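Local coordinates for cell division control protein (Pyrococcus abyssi, PDB 6RPP) that probably excises itself from a replicative helicase precursor by protein splicing, as an intein built on the HINT fold, at residues M81-G87 against D132-L138. The protein carries 2 engineered substitutions. Residues are numbered along the deposited sequence; the frame is centred on the assembly and turned at random.
Sequences MLVKTRG and DEVAEIL
L82 and L138 trade backbone bonds in both directions, L82 N reaching L138 O at 2.7 Å, and from there strands 81-85 and 132-138 run antiparallel to a classic beta bulge at A135 and E136. Both bulge residues face K84: A135 N donates to K84 O at 2.8 Å, E136 N does so only weakly, and K84 N returns a bond to E136 O. Past the bulge, R86 N bonds to E133 O.

The carboxylate of D132 closes the far end. With its CG anti to the backbone N (chi1 -176°), it reaches across to the turn after strand 81-85, where OD1 takes G87 N on its syn side at 2.9 Å while T85 OG1 donates to OD2 at 2.6 Å from above the carboxylate plane. A leucine in place of D132 would probably leave G87 N and the T85 hydroxyl without these acceptors and the turn less firmly fixed. In the six-stranded sheet of this HINT-type splicing domain, the two strands sit side by side, with 90-93 flanking one and 120-125 the other; T85 OG1 also accepts a bond from K89 N, further along the same turn.

R86 bends at chi3 and lays its guanidinium over the bulge, the CA of A135 beneath the centre of one face. Its NE pairs with E133 OE1 at 2.9 Å, a bent salt bridge (133° at the hydrogen) that comes to OE1 on its anti side, the two planes standing 88° apart. K84 and E136, on the face that also carries L82 and L138, make a long salt bridge, K84 NZ to E136 OE1 3.9 Å. I137 and V83 lie on the other face; there M81 SD comes against I137 CG2 at 3.6 Å, and L115 from a nearby loop packs on both V83 and I137.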
loop_
_atom_site.group_PDB
_atom_site.type_symbol
_atom_site.label_atom_id
_atom_site.label_comp_id
_atom_site.label_asym_id
_atom_site.label_seq_id
_atom_site.Cartn_x
_atom_site.Cartn_y
_atom_site.Cartn_z
ATOM N N MET A 81 -3.418 -8.199 -8.940
ATOM C CA MET A 81 -2.713 -9.356 -8.385
ATOM C C MET A 81 -3.068 -9.523 -6.924
ATOM O O MET A 81 -3.013 -8.565 -6.155
ATOM C CB MET A 81 -1.173 -9.238 -8.500
ATOM C CG MET A 81 -0.599 -9.044 -9.861
ATOM S SD MET A 81 -0.596 -10.661 -10.566
ATOM C CE MET A 81 0.332 -10.378 -12.077
ATOM N N LEU A 82 -3.350 -10.752 -6.525
ATOM C CA LEU A 82 -3.491 -11.093 -5.116
ATOM C C LEU A 82 -2.171 -11.697 -4.687
ATOM O O LEU A 82 -1.737 -12.702 -5.253
ATOM C CB LEU A 82 -4.657 -12.073 -4.901
ATOM C CG LEU A 82 -4.660 -12.885 -3.608
ATOM C CD1 LEU A 82 -4.890 -11.937 -2.432
ATOM C CD2 LEU A 82 -5.727 -13.987 -3.677
ATOM N N VAL A 83 -1.569 -11.131 -3.651
ATOM C CA VAL A 83 -0.274 -11.582 -3.154
ATOM C C VAL A 83 -0.500 -12.192 -1.796
ATOM O O VAL A 83 -1.130 -11.560 -0.940
ATOM C CB VAL A 83 0.715 -10.424 -3.068
ATOM C CG1 VAL A 83 2.059 -10.866 -2.412
ATOM C CG2 VAL A 83 0.928 -9.874 -4.434
ATOM N N LYS A 84 -0.071 -13.440 -1.616
ATOM C CA LYS A 84 -0.243 -14.141 -0.351
ATOM C C LYS A 84 1.114 -14.578 0.175
ATOM O O LYS A 84 1.942 -15.077 -0.604
ATOM C CB LYS A 84 -1.149 -15.385 -0.502
ATOM C CG LYS A 84 -2.575 -15.092 -0.976
ATOM C CD LYS A 84 -3.316 -16.400 -1.246
ATOM C CE LYS A 84 -3.603 -17.144 0.034
ATOM N NZ LYS A 84 -4.425 -18.392 -0.277
ATOM N N THR A 85 1.346 -14.437 1.489
ATOM C CA THR A 85 2.632 -14.813 2.067
ATOM C C THR A 85 2.502 -16.073 2.927
ATOM O O THR A 85 1.399 -16.487 3.321
ATOM C CB THR A 85 3.248 -13.713 2.936
ATOM O OG1 THR A 85 2.489 -13.597 4.163
ATOM C CG2 THR A 85 3.291 -12.353 2.223
ATOM N N ARG A 86 3.654 -16.700 3.214
ATOM C CA ARG A 86 3.640 -17.905 4.049
ATOM C C ARG A 86 3.213 -17.586 5.475
ATOM O O ARG A 86 2.618 -18.448 6.136
ATOM C CB ARG A 86 5.002 -18.572 4.010
ATOM C CG ARG A 86 5.122 -19.337 2.724
ATOM C CD ARG A 86 6.369 -20.219 2.611
ATOM N NE ARG A 86 7.025 -19.984 1.325
ATOM C CZ ARG A 86 6.708 -20.599 0.187
ATOM N NH1 ARG A 86 7.348 -20.286 -0.932
ATOM N NH2 ARG A 86 5.749 -21.516 0.160
ATOM N N GLY A 87 3.522 -16.399 5.951
ATOM C CA GLY A 87 3.161 -15.945 7.269
ATOM C C GLY A 87 1.750 -15.454 7.391
ATOM O O GLY A 87 1.368 -14.947 8.457
ATOM N N ASP A 132 9.030 -12.182 5.102
ATOM C CA ASP A 132 8.056 -13.250 4.968
ATOM C C ASP A 132 7.980 -13.704 3.507
ATOM O O ASP A 132 7.653 -12.896 2.632
ATOM C CB ASP A 132 6.696 -12.716 5.478
ATOM C CG ASP A 132 5.604 -13.744 5.491
ATOM O OD1 ASP A 132 5.838 -14.926 5.176
ATOM O OD2 ASP A 132 4.458 -13.299 5.825
ATOM N N GLU A 133 8.279 -14.979 3.250
ATOM C CA GLU A 133 8.258 -15.503 1.876
ATOM C C GLU A 133 6.900 -15.349 1.218
ATOM O O GLU A 133 5.862 -15.761 1.767
ATOM C CB GLU A 133 8.638 -16.985 1.861
ATOM C CG GLU A 133 10.072 -17.189 2.326
ATOM C CD GLU A 133 10.525 -18.632 2.258
ATOM O OE1 GLU A 133 9.821 -19.451 1.638
ATOM O OE2 GLU A 133 11.596 -18.940 2.825
ATOM N N VAL A 134 6.908 -14.831 -0.010
ATOM C CA VAL A 134 5.693 -14.948 -0.814
ATOM C C VAL A 134 5.369 -16.433 -1.038
ATOM O O VAL A 134 6.254 -17.259 -1.349
ATOM C CB VAL A 134 5.881 -14.195 -2.147
ATOM C CG1 VAL A 134 4.695 -14.450 -3.099
ATOM C CG2 VAL A 134 6.082 -12.713 -1.900
ATOM N N ALA A 135 4.083 -16.788 -0.898
ATOM C CA ALA A 135 3.537 -18.123 -1.086
ATOM C C ALA A 135 2.975 -18.314 -2.488
ATOM O O ALA A 135 3.261 -19.327 -3.131
ATOM C CB ALA A 135 2.442 -18.420 -0.032
ATOM N N GLU A 136 2.201 -17.355 -2.979
ATOM C CA GLU A 136 1.558 -17.428 -4.274
ATOM C C GLU A 136 1.208 -16.016 -4.702
ATOM O O GLU A 136 0.890 -15.143 -3.863
ATOM C CB GLU A 136 0.268 -18.283 -4.262
ATOM C CG GLU A 136 0.349 -19.730 -3.847
ATOM C CD GLU A 136 -0.074 -19.935 -2.396
ATOM O OE1 GLU A 136 -0.923 -19.150 -1.902
ATOM O OE2 GLU A 136 0.445 -20.872 -1.752
ATOM N N ILE A 137 1.217 -15.803 -6.008
ATOM C CA ILE A 137 0.706 -14.582 -6.613
ATOM C C ILE A 137 -0.333 -15.005 -7.630
ATOM O O ILE A 137 -0.034 -15.837 -8.497
ATOM C CB ILE A 137 1.793 -13.755 -7.321
ATOM C CG1 ILE A 137 2.960 -13.462 -6.366
ATOM C CG2 ILE A 137 1.165 -12.467 -7.940
ATOM C CD1 ILE A 137 4.205 -14.284 -6.726
ATOM N N LEU A 138 -1.523 -14.421 -7.553
ATOM C CA LEU A 138 -2.635 -14.838 -8.423
ATOM C C LEU A 138 -3.248 -13.620 -9.097
ATOM O O LEU A 138 -3.751 -12.717 -8.404
ATOM C CB LEU A 138 -3.715 -15.569 -7.621
ATOM C CG LEU A 138 -4.930 -16.037 -8.430
ATOM C CD1 LEU A 138 -4.506 -16.750 -9.727
ATOM C CD2 LEU A 138 -5.809 -16.950 -7.584
#